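Local coordinates for protein dTDP-glucose 4,6-dehydratase (Klebsiella pneumoniae, PDB 5U4Q) that binds NAD and, as a member of the short-chain dehydrogenase/reductase superfamily, probably epimerises or dehydrates a nucleotide sugar, at residues Leu7-Ala12 against Val82-Ala87; Gly13-His18 against Thr221-Ile226; Ser129-Gly134 against Ser152-Thr157. All coordinates share one frame; numbering follows the deposited sequence.

All three contacts belong to elements of, or beside, the large parallel sheet and all touch NAD, but they hold different elements. Contact 1 is sheet core: strands 5-9 and 81-84 pair, through backbone bonds and a buried threonine hydroxyl. Contact 2 packs the next element along the chain, helix 14-25, against the start of helix 223-234; it too is buried, yet mainly apolar, with one bridging water. Its atoms touch those of contact 1 where Leu-85 meets Gly-16. Contact 3, about 19 Å from contact 1 between centres, is mostly buried but less completely, and rich in hydroxyls, joining the loop after strand 123-129 to helix 153-172 beside the nicotinamide ribose.

Contact 1 of 3, residues Leu7-Ala12 against Val82-Ala87. With NAD (nicotinamide-adenine-dinucleotide), chain C.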
loop_
_atom_site.group_PDB
_atom_site.type_symbol
_atom_site.label_atom_id
_atom_site.label_comp_id
_atom_site.label_asym_id
_atom_site.label_seq_id
_atom_site.Cartn_x
_atom_site.Cartn_y
_atom_site.Cartn_z
ATOM N N LEU A 7 -5.207 -20.734 10.716
ATOM C CA LEU A 7 -4.150 -20.679 9.719
ATOM C C LEU A 7 -3.044 -19.784 10.288
ATOM O O LEU A 7 -3.331 -18.661 10.706
ATOM C CB LEU A 7 -4.623 -20.011 8.432
ATOM C CG LEU A 7 -3.580 -19.740 7.348
ATOM C CD1 LEU A 7 -2.867 -21.038 6.933
ATOM C CD2 LEU A 7 -4.204 -19.038 6.144
ATOM N N VAL A 8 -1.810 -20.272 10.268
ATOM C CA VAL A 8 -0.651 -19.456 10.630
ATOM C C VAL A 8 0.213 -19.381 9.378
ATOM O O VAL A 8 0.792 -20.382 8.953
ATOM C CB VAL A 8 0.153 -20.049 11.802
ATOM C CG1 VAL A 8 1.408 -19.213 12.093
ATOM C CG2 VAL A 8 -0.705 -20.183 13.035
ATOM N N THR A 9 0.339 -18.201 8.780
ATOM C CA THR A 9 1.224 -18.048 7.634
ATOM C C THR A 9 2.597 -17.660 8.137
ATOM O O THR A 9 2.737 -17.074 9.216
ATOM C CB THR A 9 0.716 -17.036 6.611
ATOM O OG1 THR A 9 0.956 -15.703 7.067
ATOM C CG2 THR A 9 -0.759 -17.271 6.318
ATOM N N GLY A 10 3.623 -18.055 7.398
ATOM C CA GLY A 10 4.991 -17.790 7.851
ATOM C C GLY A 10 5.325 -18.702 9.015
ATOM O O GLY A 10 6.174 -18.371 9.844
ATOM N N ALA A 11 4.693 -19.873 9.071
ATOM C CA ALA A 11 4.827 -20.796 10.199
ATOM C C ALA A 11 6.199 -21.403 10.404
ATOM O O ALA A 11 6.478 -21.875 11.510
ATOM C CB ALA A 11 3.799 -21.920 10.050
ATOM N N ALA A 12 7.052 -21.386 9.380
ATOM C CA ALA A 12 8.442 -21.867 9.535
ATOM C C ALA A 12 9.380 -20.738 9.931
ATOM O O ALA A 12 10.575 -20.992 10.173
ATOM C CB ALA A 12 8.946 -22.524 8.268
ATOM N N VAL A 82 -7.334 -16.484 11.271
ATOM C CA VAL A 82 -6.090 -16.453 10.532
ATOM C C VAL A 82 -5.148 -15.495 11.219
ATOM O O VAL A 82 -5.559 -14.409 11.603
ATOM C CB VAL A 82 -6.323 -15.964 9.089
ATOM C CG1 VAL A 82 -5.012 -15.757 8.343
ATOM C CG2 VAL A 82 -7.240 -16.924 8.334
ATOM N N ILE A 83 -3.896 -15.935 11.403
ATOM C CA ILE A 83 -2.799 -15.071 11.890
ATOM C C ILE A 83 -1.793 -15.021 10.749
ATOM O O ILE A 83 -1.137 -16.025 10.405
ATOM C CB ILE A 83 -2.198 -15.499 13.249
ATOM C CG1 ILE A 83 -1.001 -14.618 13.623
ATOM C CG2 ILE A 83 -1.771 -16.940 13.263
ATOM C CD1 ILE A 83 -1.286 -13.150 13.815
ATOM N N HIS A 84 -1.725 -13.867 10.084
ATOM C CA HIS A 84 -0.896 -13.698 8.911
ATOM C C HIS A 84 0.402 -13.006 9.270
ATOM O O HIS A 84 0.427 -11.815 9.612
ATOM C CB HIS A 84 -1.678 -12.926 7.840
ATOM C CG HIS A 84 -0.874 -12.609 6.634
ATOM N ND1 HIS A 84 -0.197 -13.574 5.919
ATOM C CD2 HIS A 84 -0.623 -11.433 6.016
ATOM C CE1 HIS A 84 0.444 -13.003 4.922
ATOM N NE2 HIS A 84 0.207 -11.705 4.960
ATOM N N LEU A 85 1.479 -13.772 9.142
ATOM C CA LEU A 85 2.830 -13.307 9.476
ATOM C C LEU A 85 3.799 -13.387 8.294
ATOM O O LEU A 85 4.817 -12.706 8.279
ATOM C CB LEU A 85 3.366 -14.091 10.666
ATOM C CG LEU A 85 2.533 -13.958 11.940
ATOM C CD1 LEU A 85 2.859 -15.058 12.945
ATOM C CD2 LEU A 85 2.663 -12.583 12.574
ATOM N N ALA A 86 3.494 -14.188 7.280
ATOM C CA ALA A 86 4.370 -14.335 6.127
ATOM C C ALA A 86 4.508 -13.016 5.374
ATOM O O ALA A 86 3.504 -12.368 5.056
ATOM C CB ALA A 86 3.856 -15.412 5.188
ATOM N N ALA A 87 5.753 -12.649 5.099
ATOM C CA ALA A 87 6.085 -11.426 4.379
ATOM C C ALA A 87 7.572 -11.377 4.124
ATOM O O ALA A 87 8.356 -12.085 4.767
ATOM C CB ALA A 87 5.677 -10.181 5.161
HETATM P PA NAD C . 10.724 -14.558 9.282
HETATM O O1A NAD C . 11.464 -15.390 10.256
HETATM O O2A NAD C . 11.367 -14.139 7.975
HETATM O O5B NAD C . 9.319 -15.301 8.986
HETATM C C5B NAD C . 8.476 -15.020 7.876
HETATM C C4B NAD C . 8.223 -16.325 7.138
HETATM O O4B NAD C . 7.420 -15.953 6.003
HETATM C C3B NAD C . 9.491 -16.992 6.622
HETATM O O3B NAD C . 9.729 -18.304 7.152
HETATM C C2B NAD C . 9.289 -16.974 5.107
HETATM O O2B NAD C . 9.790 -18.157 4.453
HETATM C C1B NAD C . 7.786 -16.772 4.921
HETATM N N9A NAD C . 7.433 -16.123 3.647
HETATM C C8A NAD C . 7.956 -14.983 3.140
HETATM N N7A NAD C . 7.413 -14.712 1.951
HETATM C C5A NAD C . 6.514 -15.675 1.694
HETATM C C6A NAD C . 5.617 -15.996 0.565
HETATM N N6A NAD C . 5.536 -15.225 -0.511
HETATM N N1A NAD C . 4.876 -17.098 0.694
HETATM C C2A NAD C . 4.931 -17.912 1.758
HETATM N N3A NAD C . 5.746 -17.697 2.810
HETATM C C4A NAD C . 6.543 -16.596 2.803
HETATM O O3 NAD C . 10.250 -13.161 9.934
HETATM P PN NAD C . 9.454 -12.895 11.308
HETATM O O1N NAD C . 8.935 -14.129 11.920
HETATM O O2N NAD C . 10.349 -11.914 12.064
HETATM O O5D NAD C . 8.253 -12.032 10.714
HETATM C C5D NAD C . 6.868 -12.332 10.864
HETATM C C4D NAD C . 6.111 -11.070 10.485
HETATM O O4D NAD C . 6.314 -10.059 11.498
HETATM C C3D NAD C . 6.462 -10.398 9.163
HETATM O O3D NAD C . 5.244 -9.948 8.564
HETATM C C2D NAD C . 7.275 -9.185 9.548
HETATM O O2D NAD C . 7.145 -8.088 8.620
HETATM C C1D NAD C . 6.706 -8.826 10.905
HETATM N N1N NAD C . 7.692 -8.158 11.775
HETATM C C2N NAD C . 8.640 -8.831 12.468
HETATM C C3N NAD C . 9.562 -8.161 13.290
HETATM C C7N NAD C . 10.664 -8.852 14.103
HETATM O O7N NAD C . 11.319 -8.194 14.926
HETATM N N7N NAD C . 10.996 -10.144 13.943
HETATM C C4N NAD C . 9.513 -6.786 13.358
HETATM C C5N NAD C . 8.545 -6.107 12.632
HETATM C C6N NAD C . 7.652 -6.803 11.825
#
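Thr-9 and His-84 meet where two neighbouring parallel strands end and their chains turn toward the cofactor. Upstream the pairing is regular: Ile-83 N donates to Leu-7 O at 2.9 Å, and Thr-9 N returns a bond to Ile-83 O. Leu-7 lies beside Val-82 on one face of the sheet. Val-8 lies beside Ile-83 on the other, where their CG2 methyls are squeezed to 3.4 Å. Beta-branched Val-8, Val-82 and Ile-83 suit buried strands, and Leu-7 adds apolar bulk. Helix 98-118 touches Val-82 and His-84, and helix 14-25 touches Val-8 and Ile-83.

The side chain of Thr-9 carries the polar work. Thr-9 CB sits at the edge of the imidazole, 3.6 Å from His-84 ND1, and also faces the methyl of Ala-86. One branch, CG2, stays near the same ring nitrogen. The other, OG1, stands between the backbone N and the carbonyl carbon (chi1 77°), which turns it toward the second chain. There Thr-9 OG1 is hydrogen-bonded to His-84 ND1 at 2.7 Å. Thr-9 OG1 also accepts from Leu-85 N and, more straightly, from Ala-86 N at 3.0 Å (171°).

Gly-10, with positive phi, follows; a side chain here would run into Ala-86 N, so glycine lets the chains close to 3.9 Å between the CA atoms of Gly-10 and Ala-86. Leu-85 O accepts from O3D of the nicotinamide ribose. Three bonds on one buried hydroxyl thus satisfy two backbone N-H groups where strand pairing stops, and they fix the Leu-85 to Ala-86 peptide, whose carbonyl holds that ribose.

Contact 2 of 3, residues Gly13-His18 against Thr221-Ile226. With NAD (nicotinamide-adenine-dinucleotide), chain C.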
loop_
_atom_site.group_PDB
_atom_site.type_symbol
_atom_site.label_atom_id
_atom_site.label_comp_id
_atom_site.label_asym_id
_atom_site.label_seq_id
_atom_site.Cartn_x
_atom_site.Cartn_y
_atom_site.Cartn_z
ATOM N N GLY A 13 8.841 -19.521 9.985
ATOM C CA GLY A 13 9.602 -18.350 10.396
ATOM C C GLY A 13 9.589 -18.175 11.887
ATOM O O GLY A 13 8.980 -18.915 12.605
ATOM N N PHE A 14 10.297 -17.147 12.355
ATOM C CA PHE A 14 10.462 -16.889 13.775
ATOM C C PHE A 14 9.174 -16.725 14.551
ATOM O O PHE A 14 8.844 -17.525 15.415
ATOM C CB PHE A 14 11.368 -15.651 13.932
ATOM C CG PHE A 14 11.556 -15.146 15.348
ATOM C CD1 PHE A 14 11.581 -15.976 16.445
ATOM C CD2 PHE A 14 11.847 -13.790 15.544
ATOM C CE1 PHE A 14 11.820 -15.471 17.722
ATOM C CE2 PHE A 14 12.085 -13.283 16.805
ATOM C CZ PHE A 14 12.069 -14.118 17.892
ATOM N N ILE A 15 8.435 -15.670 14.247
ATOM C CA ILE A 15 7.240 -15.385 15.015
ATOM C C ILE A 15 6.166 -16.456 14.744
ATOM O O ILE A 15 5.555 -16.948 15.678
ATOM C CB ILE A 15 6.732 -13.948 14.759
ATOM C CG1 ILE A 15 7.840 -12.956 15.131
ATOM C CG2 ILE A 15 5.475 -13.673 15.562
ATOM C CD1 ILE A 15 7.473 -11.523 14.877
ATOM N N GLY A 16 5.953 -16.804 13.473
ATOM C CA GLY A 16 4.932 -17.811 13.121
ATOM C C GLY A 16 5.136 -19.143 13.784
ATOM O O GLY A 16 4.165 -19.775 14.234
ATOM N N PHE A 17 6.389 -19.583 13.880
ATOM C CA PHE A 17 6.674 -20.842 14.572
ATOM C C PHE A 17 6.156 -20.763 16.014
ATOM O O PHE A 17 5.434 -21.641 16.502
ATOM C CB PHE A 17 8.176 -21.148 14.583
ATOM C CG PHE A 17 8.577 -22.076 15.674
ATOM C CD1 PHE A 17 8.191 -23.417 15.650
ATOM C CD2 PHE A 17 9.319 -21.628 16.752
ATOM C CE1 PHE A 17 8.537 -24.266 16.675
ATOM C CE2 PHE A 17 9.677 -22.484 17.771
ATOM C CZ PHE A 17 9.277 -23.806 17.736
ATOM N N HIS A 18 6.543 -19.709 16.732
ATOM C CA HIS A 18 6.120 -19.573 18.102
ATOM C C HIS A 18 4.618 -19.466 18.303
ATOM O O HIS A 18 4.080 -20.037 19.265
ATOM C CB HIS A 18 6.830 -18.379 18.775
ATOM C CG HIS A 18 8.268 -18.617 19.081
ATOM N ND1 HIS A 18 8.708 -19.132 20.284
ATOM C CD2 HIS A 18 9.376 -18.368 18.346
ATOM C CE1 HIS A 18 10.031 -19.175 20.271
ATOM N NE2 HIS A 18 10.461 -18.731 19.109
ATOM N N THR A 221 11.221 -6.668 22.245
ATOM C CA THR A 221 10.310 -7.442 23.066
ATOM C C THR A 221 10.634 -8.913 22.945
ATOM O O THR A 221 10.812 -9.415 21.839
ATOM C CB THR A 221 8.834 -7.241 22.677
ATOM O OG1 THR A 221 8.521 -5.866 22.694
ATOM C CG2 THR A 221 7.920 -7.944 23.649
ATOM N N TYR A 222 10.736 -9.583 24.096
ATOM C CA TYR A 222 10.996 -11.023 24.117
ATOM C C TYR A 222 9.845 -11.807 23.462
ATOM O O TYR A 222 8.661 -11.498 23.672
ATOM C CB TYR A 222 11.280 -11.494 25.542
ATOM C CG TYR A 222 11.708 -12.930 25.596
ATOM C CD1 TYR A 222 12.957 -13.311 25.108
ATOM C CD2 TYR A 222 10.881 -13.918 26.106
ATOM C CE1 TYR A 222 13.366 -14.630 25.116
ATOM C CE2 TYR A 222 11.294 -15.236 26.131
ATOM C CZ TYR A 222 12.522 -15.594 25.608
ATOM O OH TYR A 222 12.930 -16.933 25.631
ATOM N N ILE A 223 10.224 -12.808 22.683
ATOM C CA ILE A 223 9.242 -13.580 21.911
ATOM C C ILE A 223 8.071 -14.109 22.737
ATOM O O ILE A 223 6.936 -14.002 22.296
ATOM C CB ILE A 223 9.941 -14.711 21.091
ATOM C CG1 ILE A 223 8.928 -15.454 20.214
ATOM C CG2 ILE A 223 10.709 -15.677 21.980
ATOM C CD1 ILE A 223 8.255 -14.611 19.143
ATOM N N ASP A 224 8.306 -14.634 23.935
ATOM C CA ASP A 224 7.172 -15.171 24.703
ATOM C C ASP A 224 6.134 -14.109 25.049
ATOM O O ASP A 224 4.931 -14.413 25.115
ATOM C CB ASP A 224 7.619 -15.876 25.978
ATOM C CG ASP A 224 8.338 -17.196 25.733
ATOM O OD1 ASP A 224 8.544 -17.611 24.587
ATOM O OD2 ASP A 224 8.723 -17.818 26.751
ATOM N N ASP A 225 6.587 -12.875 25.288
ATOM C CA ASP A 225 5.683 -11.766 25.583
ATOM C C ASP A 225 4.861 -11.420 24.339
ATOM O O ASP A 225 3.665 -11.161 24.447
ATOM C CB ASP A 225 6.474 -10.573 26.118
ATOM C CG ASP A 225 7.060 -10.835 27.468
ATOM O OD1 ASP A 225 6.373 -11.477 28.296
ATOM O OD2 ASP A 225 8.149 -10.305 27.735
ATOM N N ILE A 226 5.490 -11.420 23.162
ATOM C CA ILE A 226 4.756 -11.212 21.909
ATOM C C ILE A 226 3.701 -12.313 21.725
ATOM O O ILE A 226 2.545 -12.031 21.388
ATOM C CB ILE A 226 5.714 -11.217 20.689
ATOM C CG1 ILE A 226 6.645 -9.975 20.719
ATOM C CG2 ILE A 226 4.955 -11.321 19.361
ATOM C CD1 ILE A 226 5.953 -8.624 20.590
HETATM P PA NAD C . 10.724 -14.558 9.282
HETATM O O1A NAD C . 11.464 -15.390 10.256
HETATM O O2A NAD C . 11.367 -14.139 7.975
HETATM O O5B NAD C . 9.319 -15.301 8.986
HETATM C C5B NAD C . 8.476 -15.020 7.876
HETATM C C4B NAD C . 8.223 -16.325 7.138
HETATM O O4B NAD C . 7.420 -15.953 6.003
HETATM C C3B NAD C . 9.491 -16.992 6.622
HETATM O O3B NAD C . 9.729 -18.304 7.152
HETATM C C2B NAD C . 9.289 -16.974 5.107
HETATM O O2B NAD C . 9.790 -18.157 4.453
HETATM C C1B NAD C . 7.786 -16.772 4.921
HETATM N N9A NAD C . 7.433 -16.123 3.647
HETATM C C8A NAD C . 7.956 -14.983 3.140
HETATM N N7A NAD C . 7.413 -14.712 1.951
HETATM C C5A NAD C . 6.514 -15.675 1.694
HETATM C C6A NAD C . 5.617 -15.996 0.565
HETATM N N6A NAD C . 5.536 -15.225 -0.511
HETATM N N1A NAD C . 4.876 -17.098 0.694
HETATM C C2A NAD C . 4.931 -17.912 1.758
HETATM N N3A NAD C . 5.746 -17.697 2.810
HETATM C C4A NAD C . 6.543 -16.596 2.803
HETATM O O3 NAD C . 10.250 -13.161 9.934
HETATM P PN NAD C . 9.454 -12.895 11.308
HETATM O O1N NAD C . 8.935 -14.129 11.920
HETATM O O2N NAD C . 10.349 -11.914 12.064
HETATM O O5D NAD C . 8.253 -12.032 10.714
HETATM C C5D NAD C . 6.868 -12.332 10.864
HETATM C C4D NAD C . 6.111 -11.070 10.485
HETATM O O4D NAD C . 6.314 -10.059 11.498
HETATM C C3D NAD C . 6.462 -10.398 9.163
HETATM O O3D NAD C . 5.244 -9.948 8.564
HETATM C C2D NAD C . 7.275 -9.185 9.548
HETATM O O2D NAD C . 7.145 -8.088 8.620
HETATM C C1D NAD C . 6.706 -8.826 10.905
HETATM N N1N NAD C . 7.692 -8.158 11.775
HETATM C C2N NAD C . 8.640 -8.831 12.468
HETATM C C3N NAD C . 9.562 -8.161 13.290
HETATM C C7N NAD C . 10.664 -8.852 14.103
HETATM O O7N NAD C . 11.319 -8.194 14.926
HETATM N N7N NAD C . 10.996 -10.144 13.943
HETATM C C4N NAD C . 9.513 -6.786 13.358
HETATM C C5N NAD C . 8.545 -6.107 12.632
HETATM C C6N NAD C . 7.652 -6.803 11.825
HETATM O O HOH W 1 7.046 -18.558 22.709
#
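Ile-223 presses its CG1 onto the imidazole of His-18, and this is the tight part of the contact. Ile-223 CG1 lies 3.5 Å from the centroid of the His-18 ring and 13° off the normal, a CH-pi contact squarely over the face. On the opposite face, offset toward the rim, is CD2 of Phe-17, so the ring is sandwiched between two apolar groups. Its rotation is also set by NE2, which is bonded to the carbonyl of Pro-187. Ile-223 CG1 is anti to the backbone N (chi1 -176°), which carries it out between His-18 and Phe-14; the bend at chi2 then turns CD1 toward Ile-15 as well. Phe-14 comes tip to tip, its CE1 at 3.8 Å from Ile-223 CG1. A beta-branched aliphatic suits this place because it can fill the angle between two rings.

The packing is slacker between Ile-15 and the second segment. Ile-15 CG1 approaches Ile-223 CD1 only to 4.4 Å, and Ile-15 instead turns its CD1 to the nicotinamide. Val-184 of the neighbouring strand touches both Ile-223 and Ile-226. At the other limit lies a wetter side. Asp-224 is exposed and does not reach the histidine directly. A water donates to Asp-224 OD1 at 2.6 Å and is hydrogen-bonded to His-18 ND1.

The start of helix 14-25 faces NAD. Phe-14 N gives a straight bond to O1A of NAD at 3.0 Å, and Ile-15 N one to O1N. Gly-13, at the N-cap, lies against the cofactor, where a side chain would collide with O5B. Pyrophosphate oxygens held by N-H groups of a glycine-led helix start are typical of the Rossmann dinucleotide-binding fold, here with the TGxxGxxG motif of extended short-chain dehydrogenases.

Contact 3 of 3, residues Ser129-Gly134 against Ser152-Thr157; sequences SSSVYG and SLYAAT. With NAD (nicotinamide-adenine-dinucleotide), chain C.
Ser-131 and Ala-155 make the close van der Waals part of this contact, with Ser-131 OG 3.3 Å from Ala-155 CB. Alanine suits the spot, since its lone methyl lets the 3-10 turn of 130-133 settle on the first turn of helix 153-172. Val-132 adds CG1 at 3.7 Å from the carbonyl O of Ala-155. The ring of Tyr-154 leans against both serines, with Tyr-154 CE2 at 3.4 Å from Ser-129 OG.

The hydrogen bonds run within each segment. Ser-129 OG and Ser-131 OG are paired at 2.8 Å. In the helix, Ser-152 is the N-cap, its OG accepting from Ala-155 N at 3.0 Å, while Thr-157 OG1 donates to the carbonyl of Tyr-154.

Water and cofactor make up the third group. A water 2.7 Å from Tyr-154 OH links it to Ser-129 OG. Tyr-154 OH is also bonded to O2D of the nicotinamide ribose at 2.6 Å. Both partners lie near the ring plane but flank the OH, the ribose O2D on the CE1 side and the water on the CE2 side. CG of Tyr-154 is anti to the backbone N (chi1 171°), which carries the phenol out to the ribose.

Tyr-154 and Lys-158, which packs on Ser-129, form the YxxxK pattern of short-chain dehydrogenases. A phenol OH gripped directly by a ribose hydroxyl and a water, and through the water tied to Ser-129, is consistent with that family's Ser-Tyr-Lys site, where protons are exchanged beside the nicotinamide.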
loop_
_atom_site.group_PDB
_atom_site.type_symbol
_atom_site.label_atom_id
_atom_site.label_comp_id
_atom_site.label_asym_id
_atom_site.label_seq_id
_atom_site.Cartn_x
_atom_site.Cartn_y
_atom_site.Cartn_z
ATOM N N SER A 129 3.950 -3.004 10.835
ATOM C CA SER A 129 5.301 -2.679 11.259
ATOM C C SER A 129 5.414 -1.253 11.749
ATOM O O SER A 129 4.758 -0.367 11.212
ATOM C CB SER A 129 6.234 -2.842 10.057
ATOM O OG SER A 129 7.512 -2.237 10.287
ATOM N N SER A 130 6.285 -1.043 12.729
ATOM C CA SER A 130 6.599 0.304 13.188
ATOM C C SER A 130 7.202 1.172 12.070
ATOM O O SER A 130 7.252 2.410 12.204
ATOM C CB SER A 130 7.596 0.247 14.344
ATOM O OG SER A 130 8.846 -0.279 13.941
ATOM N N SER A 131 7.702 0.557 11.001
ATOM C CA SER A 131 8.253 1.347 9.903
ATOM C C SER A 131 7.201 2.278 9.262
ATOM O O SER A 131 7.563 3.253 8.578
ATOM C CB SER A 131 8.895 0.441 8.846
ATOM O OG SER A 131 7.907 -0.371 8.209
ATOM N N VAL A 132 5.908 2.010 9.455
ATOM C CA VAL A 132 4.869 2.885 8.873
ATOM C C VAL A 132 4.974 4.314 9.408
ATOM O O VAL A 132 4.494 5.237 8.754
ATOM C CB VAL A 132 3.425 2.363 9.044
ATOM C CG1 VAL A 132 3.271 1.005 8.370
ATOM C CG2 VAL A 132 2.994 2.309 10.512
ATOM N N TYR A 133 5.607 4.478 10.569
ATOM C CA TYR A 133 5.758 5.829 11.178
ATOM C C TYR A 133 6.629 6.729 10.318
ATOM O O TYR A 133 6.549 7.932 10.440
ATOM C CB TYR A 133 6.187 5.752 12.666
ATOM C CG TYR A 133 5.057 5.150 13.512
ATOM C CD1 TYR A 133 3.872 5.842 13.693
ATOM C CD2 TYR A 133 5.168 3.875 14.094
ATOM C CE1 TYR A 133 2.842 5.328 14.417
ATOM C CE2 TYR A 133 4.129 3.338 14.834
ATOM C CZ TYR A 133 2.968 4.055 14.992
ATOM O OH TYR A 133 1.910 3.557 15.693
ATOM N N GLY A 134 7.435 6.136 9.436
ATOM C CA GLY A 134 8.179 6.902 8.419
ATOM C C GLY A 134 8.910 8.137 8.910
ATOM O O GLY A 134 9.741 8.041 9.782
ATOM N N SER A 152 10.414 3.554 3.255
ATOM C CA SER A 152 10.885 2.310 2.622
ATOM C C SER A 152 9.712 1.638 1.919
ATOM O O SER A 152 8.558 1.850 2.299
ATOM C CB SER A 152 11.474 1.313 3.621
ATOM O OG SER A 152 10.489 0.806 4.526
ATOM N N LEU A 153 10.013 0.841 0.903
ATOM C CA LEU A 153 8.952 0.099 0.220
ATOM C C LEU A 153 8.278 -0.880 1.198
ATOM O O LEU A 153 7.054 -1.035 1.173
ATOM C CB LEU A 153 9.505 -0.641 -1.002
ATOM C CG LEU A 153 8.491 -1.425 -1.851
ATOM C CD1 LEU A 153 7.375 -0.556 -2.355
ATOM C CD2 LEU A 153 9.237 -2.061 -3.019
ATOM N N TYR A 154 9.070 -1.509 2.059
ATOM C CA TYR A 154 8.549 -2.395 3.100
ATOM C C TYR A 154 7.457 -1.666 3.911
ATOM O O TYR A 154 6.332 -2.171 4.046
ATOM C CB TYR A 154 9.677 -2.880 4.002
ATOM C CG TYR A 154 9.234 -3.637 5.231
ATOM C CD1 TYR A 154 8.673 -4.907 5.129
ATOM C CD2 TYR A 154 9.404 -3.095 6.481
ATOM C CE1 TYR A 154 8.279 -5.610 6.262
ATOM C CE2 TYR A 154 9.034 -3.784 7.620
ATOM C CZ TYR A 154 8.464 -5.041 7.505
ATOM O OH TYR A 154 8.095 -5.721 8.658
ATOM N N ALA A 155 7.771 -0.463 4.410
ATOM C CA ALA A 155 6.806 0.330 5.183
ATOM C C ALA A 155 5.541 0.641 4.356
ATOM O O ALA A 155 4.409 0.539 4.838
ATOM C CB ALA A 155 7.444 1.638 5.664
ATOM N N ALA A 156 5.733 1.089 3.123
ATOM C CA ALA A 156 4.596 1.397 2.263
ATOM C C ALA A 156 3.703 0.170 2.083
ATOM O O ALA A 156 2.487 0.311 2.063
ATOM C CB ALA A 156 5.048 1.906 0.925
ATOM N N THR A 157 4.302 -1.010 1.933
ATOM C CA THR A 157 3.471 -2.216 1.757
ATOM C C THR A 157 2.692 -2.559 3.027
ATOM O O THR A 157 1.557 -3.039 2.938
ATOM C CB THR A 157 4.238 -3.470 1.233
ATOM O OG1 THR A 157 5.145 -3.964 2.201
ATOM C CG2 THR A 157 4.936 -3.189 -0.112
HETATM P PA NAD C . 10.724 -14.558 9.282
HETATM O O1A NAD C . 11.464 -15.390 10.256
HETATM O O2A NAD C . 11.367 -14.139 7.975
HETATM O O5B NAD C . 9.319 -15.301 8.986
HETATM C C5B NAD C . 8.476 -15.020 7.876
HETATM C C4B NAD C . 8.223 -16.325 7.138
HETATM O O4B NAD C . 7.420 -15.953 6.003
HETATM C C3B NAD C . 9.491 -16.992 6.622
HETATM O O3B NAD C . 9.729 -18.304 7.152
HETATM C C2B NAD C . 9.289 -16.974 5.107
HETATM O O2B NAD C . 9.790 -18.157 4.453
HETATM C C1B NAD C . 7.786 -16.772 4.921
HETATM N N9A NAD C . 7.433 -16.123 3.647
HETATM C C8A NAD C . 7.956 -14.983 3.140
HETATM N N7A NAD C . 7.413 -14.712 1.951
HETATM C C5A NAD C . 6.514 -15.675 1.694
HETATM C C6A NAD C . 5.617 -15.996 0.565
HETATM N N6A NAD C . 5.536 -15.225 -0.511
HETATM N N1A NAD C . 4.876 -17.098 0.694
HETATM C C2A NAD C . 4.931 -17.912 1.758
HETATM N N3A NAD C . 5.746 -17.697 2.810
HETATM C C4A NAD C . 6.543 -16.596 2.803
HETATM O O3 NAD C . 10.250 -13.161 9.934
HETATM P PN NAD C . 9.454 -12.895 11.308
HETATM O O1N NAD C . 8.935 -14.129 11.920
HETATM O O2N NAD C . 10.349 -11.914 12.064
HETATM O O5D NAD C . 8.253 -12.032 10.714
HETATM C C5D NAD C . 6.868 -12.332 10.864
HETATM C C4D NAD C . 6.111 -11.070 10.485
HETATM O O4D NAD C . 6.314 -10.059 11.498
HETATM C C3D NAD C . 6.462 -10.398 9.163
HETATM O O3D NAD C . 5.244 -9.948 8.564
HETATM C C2D NAD C . 7.275 -9.185 9.548
HETATM O O2D NAD C . 7.145 -8.088 8.620
HETATM C C1D NAD C . 6.706 -8.826 10.905
HETATM N N1N NAD C . 7.692 -8.158 11.775
HETATM C C2N NAD C . 8.640 -8.831 12.468
HETATM C C3N NAD C . 9.562 -8.161 13.290
HETATM C C7N NAD C . 10.664 -8.852 14.103
HETATM O O7N NAD C . 11.319 -8.194 14.926
HETATM N N7N NAD C . 10.996 -10.144 13.943
HETATM C C4N NAD C . 9.513 -6.786 13.358
HETATM C C5N NAD C . 8.545 -6.107 12.632
HETATM C C6N NAD C . 7.652 -6.803 11.825
HETATM O O HOH W 2 9.039 -4.242 10.666
#